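Local coordinates for galectin-1 (Bufo arenarum, PDB 1A78), which binds beta-galactosides as a homodimeric lectin, probably recognises a range of complex carbohydrates, and may regulate apoptosis and cell differentiation, at residues L35-S40 / V111-P116; S40-H45 / I118-L123; L44-R49 / V86-E91. All coordinates share one frame; numbering follows the deposited sequence.

Contact 1: L35-S40 / V111-P116; sequences LGEDAS and VRKVLP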
loop_
_atom_site.group_PDB
_atom_site.type_symbol
_atom_site.label_atom_id
_atom_site.label_comp_id
_atom_site.label_asym_id
_atom_site.label_seq_id
_atom_site.Cartn_x
_atom_site.Cartn_y
_atom_site.Cartn_z
ATOM N N LEU A 35 -12.641 0.817 2.510
ATOM C CA LEU A 35 -12.175 -0.404 3.167
ATOM C C LEU A 35 -13.278 -1.435 2.953
ATOM O O LEU A 35 -14.457 -1.142 3.175
ATOM C CB LEU A 35 -12.019 -0.190 4.682
ATOM C CG LEU A 35 -10.747 0.391 5.295
ATOM C CD1 LEU A 35 -10.487 1.737 4.718
ATOM C CD2 LEU A 35 -10.911 0.493 6.811
ATOM N N GLY A 36 -12.915 -2.645 2.566
ATOM C CA GLY A 36 -13.922 -3.661 2.335
ATOM C C GLY A 36 -13.332 -4.874 1.636
ATOM O O GLY A 36 -12.181 -5.234 1.896
ATOM N N GLU A 37 -14.110 -5.488 0.746
ATOM C CA GLU A 37 -13.686 -6.678 0.008
ATOM C C GLU A 37 -13.155 -6.423 -1.381
ATOM O O GLU A 37 -12.224 -7.090 -1.822
ATOM C CB GLU A 37 -14.824 -7.660 -0.086
ATOM C CG GLU A 37 -15.113 -8.283 1.224
ATOM C CD GLU A 37 -16.440 -8.973 1.238
ATOM O OE1 GLU A 37 -17.440 -8.280 1.542
ATOM O OE2 GLU A 37 -16.487 -10.194 0.945
ATOM N N ASP A 38 -13.761 -5.461 -2.066
ATOM C CA ASP A 38 -13.381 -5.111 -3.420
ATOM C C ASP A 38 -14.061 -3.793 -3.808
ATOM O O ASP A 38 -14.686 -3.147 -2.977
ATOM C CB ASP A 38 -13.757 -6.257 -4.383
ATOM C CG ASP A 38 -15.194 -6.679 -4.247
ATOM O OD1 ASP A 38 -16.068 -5.865 -4.543
ATOM O OD2 ASP A 38 -15.468 -7.817 -3.841
ATOM N N ALA A 39 -13.972 -3.424 -5.080
ATOM C CA ALA A 39 -14.548 -2.179 -5.567
ATOM C C ALA A 39 -16.071 -2.065 -5.509
ATOM O O ALA A 39 -16.605 -0.969 -5.662
ATOM C CB ALA A 39 -14.053 -1.889 -6.967
ATOM N N SER A 40 -16.773 -3.163 -5.273
ATOM C CA SER A 40 -18.232 -3.109 -5.202
ATOM C C SER A 40 -18.759 -3.421 -3.832
ATOM O O SER A 40 -19.966 -3.535 -3.671
ATOM C CB SER A 40 -18.877 -4.135 -6.139
ATOM O OG SER A 40 -18.484 -3.937 -7.477
ATOM N N VAL A 111 -20.110 -1.888 11.814
ATOM C CA VAL A 111 -19.696 -2.927 10.899
ATOM C C VAL A 111 -20.969 -3.673 10.530
ATOM O O VAL A 111 -21.490 -4.457 11.320
ATOM C CB VAL A 111 -18.674 -3.864 11.559
ATOM C CG1 VAL A 111 -18.547 -5.155 10.763
ATOM C CG2 VAL A 111 -17.334 -3.162 11.619
ATOM N N ARG A 112 -21.474 -3.418 9.328
ATOM C CA ARG A 112 -22.716 -4.039 8.876
ATOM C C ARG A 112 -22.514 -5.472 8.398
ATOM O O ARG A 112 -23.470 -6.211 8.200
ATOM C CB ARG A 112 -23.405 -3.125 7.853
ATOM C CG ARG A 112 -23.247 -1.663 8.296
ATOM C CD ARG A 112 -24.392 -0.732 7.938
ATOM N NE ARG A 112 -23.969 0.275 6.976
ATOM C CZ ARG A 112 -24.382 1.539 6.938
ATOM N NH1 ARG A 112 -25.244 2.004 7.826
ATOM N NH2 ARG A 112 -23.965 2.328 5.958
ATOM N N LYS A 113 -21.258 -5.890 8.338
ATOM C CA LYS A 113 -20.902 -7.243 7.927
ATOM C C LYS A 113 -19.549 -7.572 8.516
ATOM O O LYS A 113 -18.560 -6.916 8.197
ATOM C CB LYS A 113 -20.819 -7.340 6.403
ATOM C CG LYS A 113 -20.416 -8.709 5.911
ATOM C CD LYS A 113 -20.556 -8.807 4.424
ATOM C CE LYS A 113 -20.124 -10.184 3.976
ATOM N NZ LYS A 113 -20.914 -11.275 4.617
ATOM N N VAL A 114 -19.500 -8.555 9.406
ATOM C CA VAL A 114 -18.219 -8.908 9.999
ATOM C C VAL A 114 -17.465 -9.898 9.122
ATOM O O VAL A 114 -17.987 -10.943 8.725
ATOM C CB VAL A 114 -18.312 -9.422 11.446
ATOM C CG1 VAL A 114 -17.234 -8.729 12.280
ATOM C CG2 VAL A 114 -19.669 -9.150 12.036
ATOM N N LEU A 115 -16.267 -9.478 8.746
ATOM C CA LEU A 115 -15.371 -10.234 7.903
ATOM C C LEU A 115 -14.260 -10.725 8.810
ATOM O O LEU A 115 -13.905 -10.042 9.776
ATOM C CB LEU A 115 -14.763 -9.293 6.853
ATOM C CG LEU A 115 -15.772 -8.588 5.942
ATOM C CD1 LEU A 115 -15.102 -7.504 5.105
ATOM C CD2 LEU A 115 -16.461 -9.629 5.075
ATOM N N PRO A 116 -13.742 -11.944 8.555
ATOM C CA PRO A 116 -12.650 -12.503 9.364
ATOM C C PRO A 116 -11.429 -11.548 9.310
ATOM O O PRO A 116 -10.614 -11.523 10.228
ATOM C CB PRO A 116 -12.365 -13.828 8.668
ATOM C CG PRO A 116 -13.705 -14.216 8.128
ATOM C CD PRO A 116 -14.249 -12.935 7.584
#
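At the surface, the side chain of Glu37 reaches across to the 111-116 loop and lies against Leu115 and Lys113. Ahead of it, Leu35 is the last residue of strand 30-35; its backbone pairs with Leu43 and Leu44, and its side chain touches Phe90 on the facing sheet. The chain turns a corner at Gly36 and Glu37, while Gly36 keeps a backbone hydrogen bond to Phe120. With CG of Glu37 anti to the carbonyl carbon (chi1 -71°) and the chain extended beyond it, the side chain runs obliquely over the two methyl groups of Leu115. Glu37 CG sits 4.0 Å from Leu115 CD1, and the carboxylate carbon Glu37 CD is 3.9 Å from Leu115 CD2. Lys113 meets Glu37 roughly at right angles, through its methylene Lys113 CE, 4.1 Å from Glu37 OE1. Lys113 NZ, turned by the bend at chi4 (58°), stays 5.5 Å from Glu37 OE1, too far for a salt bridge, though the opposite charges may still attract weakly. Next, Glu37 and Asp38 together face Asn41 in a classic beta bulge. Asp38 OD1 closes an Asx turn by accepting from the backbone N of Ser40 at 2.9 Å, on its anti lone pair, and it also takes a bond from Asn41 ND2, so that OD1 is gripped twice. In the galectin beta-sandwich, this contact joins the turn between strands 30-35 and 41-49 to the link from strand 106-110 of one sheet to strand 118-124 of the other; Lys113 and Leu115 also rest on Leu43 of strand 41-49, and Leu115 O is bonded to Tyr92 OH of strand 85-92.

Contact 2: S40-H45 / I118-L123; sequences SNFLLH and IPFLSL. With YIO (1-thio-beta-D-galactopyranose), chain C.
The rings of Phe42 and Phe120 meet obliquely, Phe42 CE1 lying 4.1 Å from Phe120 CE2. Around them, Phe42 also makes a cation-pi contact with Lys64, and Phe120 rests on Ala6 of strand 6-12. The third flat group, His45, takes part in an edge-to-face pair with Trp69. Its ring is held from both nitrogens: His45 ND1 is bonded to Asn34 OD1, and His45 NE2 makes a weak, bent bond of 2.9 Å (123° at the hydrogen) to O4 of the thiogalactose. Here CG is anti to the backbone N (chi1 165°), which swings the imidazole out to the sugar. Strands 41-49 and 118-124 flank strand 30-35 in one antiparallel sheet of the galectin sandwich, so the two segments touch across an intervening strand by side chains alone, and the CA atoms of Phe42 and Phe120 are 8.6 Å apart. Leu43 and Leu44 both face Leu35 in a classic beta bulge, where the chain turns a corner at Leu43. There the Leu43 side chain crosses that of Ile118, Leu43 CD2 standing 3.9 Å from Ile118 CD1 in a purely apolar contact. Ile118 is packed on Leu12 and Tyr92 as well.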
loop_
_atom_site.group_PDB
_atom_site.type_symbol
_atom_site.label_atom_id
_atom_site.label_comp_id
_atom_site.label_asym_id
_atom_site.label_seq_id
_atom_site.Cartn_x
_atom_site.Cartn_y
_atom_site.Cartn_z
ATOM N N SER A 40 -16.773 -3.163 -5.273
ATOM C CA SER A 40 -18.232 -3.109 -5.202
ATOM C C SER A 40 -18.759 -3.421 -3.832
ATOM O O SER A 40 -19.966 -3.535 -3.671
ATOM C CB SER A 40 -18.877 -4.135 -6.139
ATOM O OG SER A 40 -18.484 -3.937 -7.477
ATOM N N ASN A 41 -17.873 -3.664 -2.868
ATOM C CA ASN A 41 -18.305 -4.010 -1.518
ATOM C C ASN A 41 -17.404 -3.315 -0.547
ATOM O O ASN A 41 -16.249 -3.684 -0.436
ATOM C CB ASN A 41 -18.218 -5.520 -1.264
ATOM C CG ASN A 41 -19.079 -6.339 -2.228
ATOM O OD1 ASN A 41 -20.265 -6.588 -1.981
ATOM N ND2 ASN A 41 -18.475 -6.776 -3.323
ATOM N N PHE A 42 -17.921 -2.271 0.101
ATOM C CA PHE A 42 -17.177 -1.493 1.087
ATOM C C PHE A 42 -17.798 -1.695 2.451
ATOM O O PHE A 42 -19.006 -1.704 2.589
ATOM C CB PHE A 42 -17.231 -0.001 0.772
ATOM C CG PHE A 42 -16.595 0.379 -0.538
ATOM C CD1 PHE A 42 -15.562 -0.397 -1.095
ATOM C CD2 PHE A 42 -16.987 1.542 -1.196
ATOM C CE1 PHE A 42 -14.931 -0.014 -2.278
ATOM C CE2 PHE A 42 -16.358 1.938 -2.390
ATOM C CZ PHE A 42 -15.329 1.159 -2.926
ATOM N N LEU A 43 -16.968 -1.976 3.443
ATOM C CA LEU A 43 -17.442 -2.114 4.811
ATOM C C LEU A 43 -17.559 -0.653 5.241
ATOM O O LEU A 43 -18.506 -0.282 5.909
ATOM C CB LEU A 43 -16.404 -2.842 5.665
ATOM C CG LEU A 43 -16.894 -3.870 6.685
ATOM C CD1 LEU A 43 -17.735 -4.967 6.008
ATOM C CD2 LEU A 43 -15.677 -4.483 7.383
ATOM N N LEU A 44 -16.648 0.182 4.742
ATOM C CA LEU A 44 -16.632 1.598 5.025
ATOM C C LEU A 44 -16.174 2.435 3.846
ATOM O O LEU A 44 -15.103 2.186 3.307
ATOM C CB LEU A 44 -15.677 1.933 6.198
ATOM C CG LEU A 44 -15.411 3.452 6.467
ATOM C CD1 LEU A 44 -16.719 4.196 6.828
ATOM C CD2 LEU A 44 -14.424 3.663 7.589
ATOM N N HIS A 45 -17.012 3.389 3.432
ATOM C CA HIS A 45 -16.681 4.380 2.402
ATOM C C HIS A 45 -16.678 5.697 3.206
ATOM O O HIS A 45 -17.729 6.148 3.696
ATOM C CB HIS A 45 -17.728 4.453 1.280
ATOM C CG HIS A 45 -17.610 5.679 0.408
ATOM N ND1 HIS A 45 -16.732 5.770 -0.655
ATOM C CD2 HIS A 45 -18.281 6.859 0.430
ATOM C CE1 HIS A 45 -16.861 6.945 -1.247
ATOM N NE2 HIS A 45 -17.795 7.626 -0.611
ATOM N N ILE A 118 -10.118 -7.754 6.747
ATOM C CA ILE A 118 -10.429 -6.806 5.676
ATOM C C ILE A 118 -9.339 -6.847 4.581
ATOM O O ILE A 118 -8.243 -6.300 4.746
ATOM C CB ILE A 118 -10.569 -5.368 6.241
ATOM C CG1 ILE A 118 -11.713 -5.327 7.242
ATOM C CG2 ILE A 118 -10.814 -4.375 5.116
ATOM C CD1 ILE A 118 -11.844 -3.994 7.917
ATOM N N PRO A 119 -9.675 -7.414 3.413
ATOM C CA PRO A 119 -8.778 -7.563 2.267
ATOM C C PRO A 119 -8.391 -6.380 1.433
ATOM O O PRO A 119 -7.260 -6.334 0.952
ATOM C CB PRO A 119 -9.531 -8.534 1.358
ATOM C CG PRO A 119 -10.641 -9.120 2.208
ATOM C CD PRO A 119 -10.997 -7.995 3.119
ATOM N N PHE A 120 -9.285 -5.398 1.306
ATOM C CA PHE A 120 -9.083 -4.282 0.376
ATOM C C PHE A 120 -9.137 -2.862 0.887
ATOM O O PHE A 120 -9.971 -2.522 1.717
ATOM C CB PHE A 120 -10.150 -4.468 -0.729
ATOM C CG PHE A 120 -10.143 -3.422 -1.814
ATOM C CD1 PHE A 120 -9.302 -3.548 -2.914
ATOM C CD2 PHE A 120 -11.050 -2.368 -1.783
ATOM C CE1 PHE A 120 -9.367 -2.656 -3.972
ATOM C CE2 PHE A 120 -11.120 -1.477 -2.833
ATOM C CZ PHE A 120 -10.277 -1.623 -3.939
ATOM N N LEU A 121 -8.357 -2.006 0.245
ATOM C CA LEU A 121 -8.296 -0.582 0.583
ATOM C C LEU A 121 -8.011 0.209 -0.689
ATOM O O LEU A 121 -7.182 -0.200 -1.480
ATOM C CB LEU A 121 -7.162 -0.335 1.614
ATOM C CG LEU A 121 -6.577 0.987 2.173
ATOM C CD1 LEU A 121 -6.164 1.980 1.097
ATOM C CD2 LEU A 121 -7.501 1.621 3.162
ATOM N N SER A 122 -8.693 1.331 -0.887
ATOM C CA SER A 122 -8.422 2.182 -2.041
ATOM C C SER A 122 -8.675 3.635 -1.662
ATOM O O SER A 122 -9.437 3.916 -0.725
ATOM C CB SER A 122 -9.291 1.808 -3.229
ATOM O OG SER A 122 -10.661 1.831 -2.882
ATOM N N LEU A 123 -8.015 4.543 -2.374
ATOM C CA LEU A 123 -8.143 5.975 -2.153
ATOM C C LEU A 123 -8.683 6.593 -3.431
ATOM O O LEU A 123 -8.458 6.083 -4.526
ATOM C CB LEU A 123 -6.772 6.604 -1.850
ATOM C CG LEU A 123 -5.941 6.029 -0.693
ATOM C CD1 LEU A 123 -4.611 6.765 -0.586
ATOM C CD2 LEU A 123 -6.702 6.116 0.615
HETATM C C1 YIO C . -23.193 9.090 -3.344
HETATM C C2 YIO C . -21.818 9.265 -3.936
HETATM C C3 YIO C . -20.966 8.045 -3.643
HETATM C C4 YIO C . -20.864 7.895 -2.151
HETATM C C5 YIO C . -22.268 7.783 -1.557
HETATM C C6 YIO C . -22.257 7.751 -0.051
HETATM O O2 YIO C . -21.924 9.443 -5.331
HETATM O O3 YIO C . -19.672 8.237 -4.181
HETATM O O4 YIO C . -20.178 9.015 -1.617
HETATM O O5 YIO C . -23.097 8.898 -1.935
HETATM O O6 YIO C . -23.493 7.243 0.425
HETATM S S1 YIO C . -23.975 10.716 -3.514
#

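Contact 3: L44-R49 / V86-E91; sequences LHFNAR and VMVCFE. With YIO (1-thio-beta-D-galactopyranose), chain C; GAL (beta-D-galactopyranose), chain B.
Phe90 points the edge of its ring at the face of Phe46 in a T-shaped pair, with centroids 5.9 Å apart and planes at 81°. Phe90 CE2 is the atom that leads, 4.3 Å from Phe46 CG. Leu44 meets the same CD2-CE2 side of the ring obliquely, its side chain crossing that of Phe90 at about a right angle and setting Leu44 CD2 3.8 Å from Phe90 CD2. At the far end of the Phe46 ring, Phe46 CZ touches Val88 CG1 more loosely at 4.4 Å. Leu44 and Phe46 of one strand face Val88 and Phe90 of the other, and the four buried side chains fill the space between strand segments that run nearly antiparallel (157°) with axes 11.4 Å apart, the face-to-face packing of a beta-sandwich.

From the opposite side of strand 44-49, Asn47 and Arg49 turn to the sugar. Arg49 NE gives an almost straight bond of 3.0 Å to Asn47 OD1; the acceptor lies in the guanidinium plane, although the donor stands above the carbonyl plane of Asn47. With its rotation held in this way, and Arg49 NH1 salt-bridged to Asp55, the guanidinium offers its edge to both rings of thio-digalactose: Arg49 NH1 donates a hydrogen bond of 2.9 Å to O2 of the galactose and Arg49 NH2 one of 2.9 Å to O4 of the thiogalactose. Within the same core, Phe46 packs on Ile59 and Cys61 of strand 58-65 in its own sheet and on Ile99 and Phe101 of strand 96-101 in the opposing one, while Phe90 reaches Val33 of strand 30-35.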
loop_
_atom_site.group_PDB
_atom_site.type_symbol
_atom_site.label_atom_id
_atom_site.label_comp_id
_atom_site.label_asym_id
_atom_site.label_seq_id
_atom_site.Cartn_x
_atom_site.Cartn_y
_atom_site.Cartn_z
ATOM N N LEU A 44 -16.648 0.182 4.742
ATOM C CA LEU A 44 -16.632 1.598 5.025
ATOM C C LEU A 44 -16.174 2.435 3.846
ATOM O O LEU A 44 -15.103 2.186 3.307
ATOM C CB LEU A 44 -15.677 1.933 6.198
ATOM C CG LEU A 44 -15.411 3.452 6.467
ATOM C CD1 LEU A 44 -16.719 4.196 6.828
ATOM C CD2 LEU A 44 -14.424 3.663 7.589
ATOM N N HIS A 45 -17.012 3.389 3.432
ATOM C CA HIS A 45 -16.681 4.380 2.402
ATOM C C HIS A 45 -16.678 5.697 3.206
ATOM O O HIS A 45 -17.729 6.148 3.696
ATOM C CB HIS A 45 -17.728 4.453 1.280
ATOM C CG HIS A 45 -17.610 5.679 0.408
ATOM N ND1 HIS A 45 -16.732 5.770 -0.655
ATOM C CD2 HIS A 45 -18.281 6.859 0.430
ATOM C CE1 HIS A 45 -16.861 6.945 -1.247
ATOM N NE2 HIS A 45 -17.795 7.626 -0.611
ATOM N N PHE A 46 -15.478 6.240 3.397
ATOM C CA PHE A 46 -15.230 7.464 4.145
ATOM C C PHE A 46 -15.041 8.598 3.138
ATOM O O PHE A 46 -13.981 8.729 2.545
ATOM C CB PHE A 46 -13.967 7.244 4.976
ATOM C CG PHE A 46 -13.498 8.446 5.703
ATOM C CD1 PHE A 46 -12.644 9.350 5.090
ATOM C CD2 PHE A 46 -13.924 8.688 6.996
ATOM C CE1 PHE A 46 -12.230 10.480 5.751
ATOM C CE2 PHE A 46 -13.512 9.822 7.677
ATOM C CZ PHE A 46 -12.667 10.722 7.056
ATOM N N ASN A 47 -16.042 9.452 2.976
ATOM C CA ASN A 47 -15.962 10.519 1.988
ATOM C C ASN A 47 -15.977 11.939 2.595
ATOM O O ASN A 47 -16.994 12.370 3.146
ATOM C CB ASN A 47 -17.132 10.308 1.018
ATOM C CG ASN A 47 -17.103 11.231 -0.187
ATOM O OD1 ASN A 47 -18.087 11.287 -0.916
ATOM N ND2 ASN A 47 -15.985 11.918 -0.437
ATOM N N ALA A 48 -14.849 12.644 2.522
ATOM C CA ALA A 48 -14.755 14.007 3.047
ATOM C C ALA A 48 -15.113 14.953 1.908
ATOM O O ALA A 48 -14.336 15.126 0.961
ATOM C CB ALA A 48 -13.351 14.302 3.565
ATOM N N ARG A 49 -16.282 15.580 2.014
ATOM C CA ARG A 49 -16.793 16.492 0.998
ATOM C C ARG A 49 -16.560 17.974 1.236
ATOM O O ARG A 49 -17.208 18.584 2.063
ATOM C CB ARG A 49 -18.293 16.235 0.805
ATOM C CG ARG A 49 -18.599 14.803 0.378
ATOM C CD ARG A 49 -20.079 14.547 0.144
ATOM N NE ARG A 49 -20.313 13.203 -0.381
ATOM C CZ ARG A 49 -21.508 12.687 -0.670
ATOM N NH1 ARG A 49 -22.620 13.396 -0.496
ATOM N NH2 ARG A 49 -21.594 11.439 -1.100
ATOM N N VAL A 86 -3.028 15.125 4.709
ATOM C CA VAL A 86 -3.935 14.536 5.676
ATOM C C VAL A 86 -3.418 13.209 6.179
ATOM O O VAL A 86 -2.628 12.546 5.502
ATOM C CB VAL A 86 -5.331 14.301 5.091
ATOM C CG1 VAL A 86 -5.998 15.610 4.858
ATOM C CG2 VAL A 86 -5.252 13.512 3.799
ATOM N N MET A 87 -3.907 12.807 7.345
ATOM C CA MET A 87 -3.541 11.533 7.939
ATOM C C MET A 87 -4.743 11.026 8.737
ATOM O O MET A 87 -5.214 11.704 9.651
ATOM C CB MET A 87 -2.318 11.712 8.817
ATOM C CG MET A 87 -1.943 10.509 9.614
ATOM S SD MET A 87 -0.518 10.886 10.665
ATOM C CE MET A 87 -0.318 12.687 10.450
ATOM N N VAL A 88 -5.283 9.873 8.343
ATOM C CA VAL A 88 -6.450 9.278 8.995
ATOM C C VAL A 88 -6.092 7.848 9.411
ATOM O O VAL A 88 -5.332 7.175 8.714
ATOM C CB VAL A 88 -7.708 9.213 8.013
ATOM C CG1 VAL A 88 -8.997 8.932 8.795
ATOM C CG2 VAL A 88 -7.856 10.499 7.209
ATOM N N CYS A 89 -6.668 7.375 10.510
ATOM C CA CYS A 89 -6.427 6.027 10.982
ATOM C C CYS A 89 -7.764 5.356 11.214
ATOM O O CYS A 89 -8.732 5.997 11.617
ATOM C CB CYS A 89 -5.628 6.053 12.266
ATOM S SG CYS A 89 -4.337 7.264 12.179
ATOM N N PHE A 90 -7.816 4.069 10.901
ATOM C CA PHE A 90 -9.011 3.269 11.031
ATOM C C PHE A 90 -8.637 2.053 11.830
ATOM O O PHE A 90 -7.742 1.301 11.452
ATOM C CB PHE A 90 -9.506 2.799 9.652
ATOM C CG PHE A 90 -9.608 3.879 8.655
ATOM C CD1 PHE A 90 -8.509 4.244 7.902
ATOM C CD2 PHE A 90 -10.803 4.573 8.489
ATOM C CE1 PHE A 90 -8.586 5.302 6.995
ATOM C CE2 PHE A 90 -10.902 5.634 7.584
ATOM C CZ PHE A 90 -9.798 6.004 6.839
ATOM N N GLU A 91 -9.376 1.828 12.895
ATOM C CA GLU A 91 -9.154 0.715 13.765
ATOM C C GLU A 91 -10.356 -0.175 13.568
ATOM O O GLU A 91 -11.493 0.292 13.623
ATOM C CB GLU A 91 -9.084 1.225 15.198
ATOM C CG GLU A 91 -8.686 0.195 16.228
ATOM C CD GLU A 91 -8.932 0.713 17.626
ATOM O OE1 GLU A 91 -8.432 1.815 17.974
ATOM O OE2 GLU A 91 -9.680 0.048 18.363
HETATM C C1 YIO C . -23.193 9.090 -3.344
HETATM C C2 YIO C . -21.818 9.265 -3.936
HETATM C C3 YIO C . -20.966 8.045 -3.643
HETATM C C4 YIO C . -20.864 7.895 -2.151
HETATM C C5 YIO C . -22.268 7.783 -1.557
HETATM C C6 YIO C . -22.257 7.751 -0.051
HETATM O O2 YIO C . -21.924 9.443 -5.331
HETATM O O3 YIO C . -19.672 8.237 -4.181
HETATM O O4 YIO C . -20.178 9.015 -1.617
HETATM O O5 YIO C . -23.097 8.898 -1.935
HETATM O O6 YIO C . -23.493 7.243 0.425
HETATM S S1 YIO C . -23.975 10.716 -3.514
HETATM C C1 GAL B . -25.573 10.326 -2.721
HETATM C C2 GAL B . -25.939 11.436 -1.720
HETATM C C3 GAL B . -27.224 11.078 -0.966
HETATM C C4 GAL B . -28.348 10.768 -1.965
HETATM C C5 GAL B . -27.889 9.662 -2.891
HETATM C C6 GAL B . -28.960 9.372 -3.915
HETATM O O2 GAL B . -24.892 11.638 -0.788
HETATM O O3 GAL B . -27.600 12.162 -0.131
HETATM O O4 GAL B . -28.642 11.919 -2.751
HETATM O O5 GAL B . -26.692 10.089 -3.605
HETATM O O6 GAL B . -28.445 8.601 -4.977
#

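In the fold
From the N terminus, the chain passes through strands 6-12, 16-23 and 30-35 before reaching the first halves of all three contacts, which overlap in turn along residues 35-49. Contact 3 is the first to close, after 36 intervening residues, and ties the sugar-binding sheet to the opposing sheet through strand 85-92. Contact 1 closes next, over 70 residues, where the link into strand 118-124 passes the turn after strand 30-35. Contact 2 closes last, within the sugar-binding sheet. Contacts 1 and 2 share Ser40 and cross along the chain, whereas contact 3 falls within the span of contact 1 and starts from the same strand as contact 2, with which it shares Leu44 and His45.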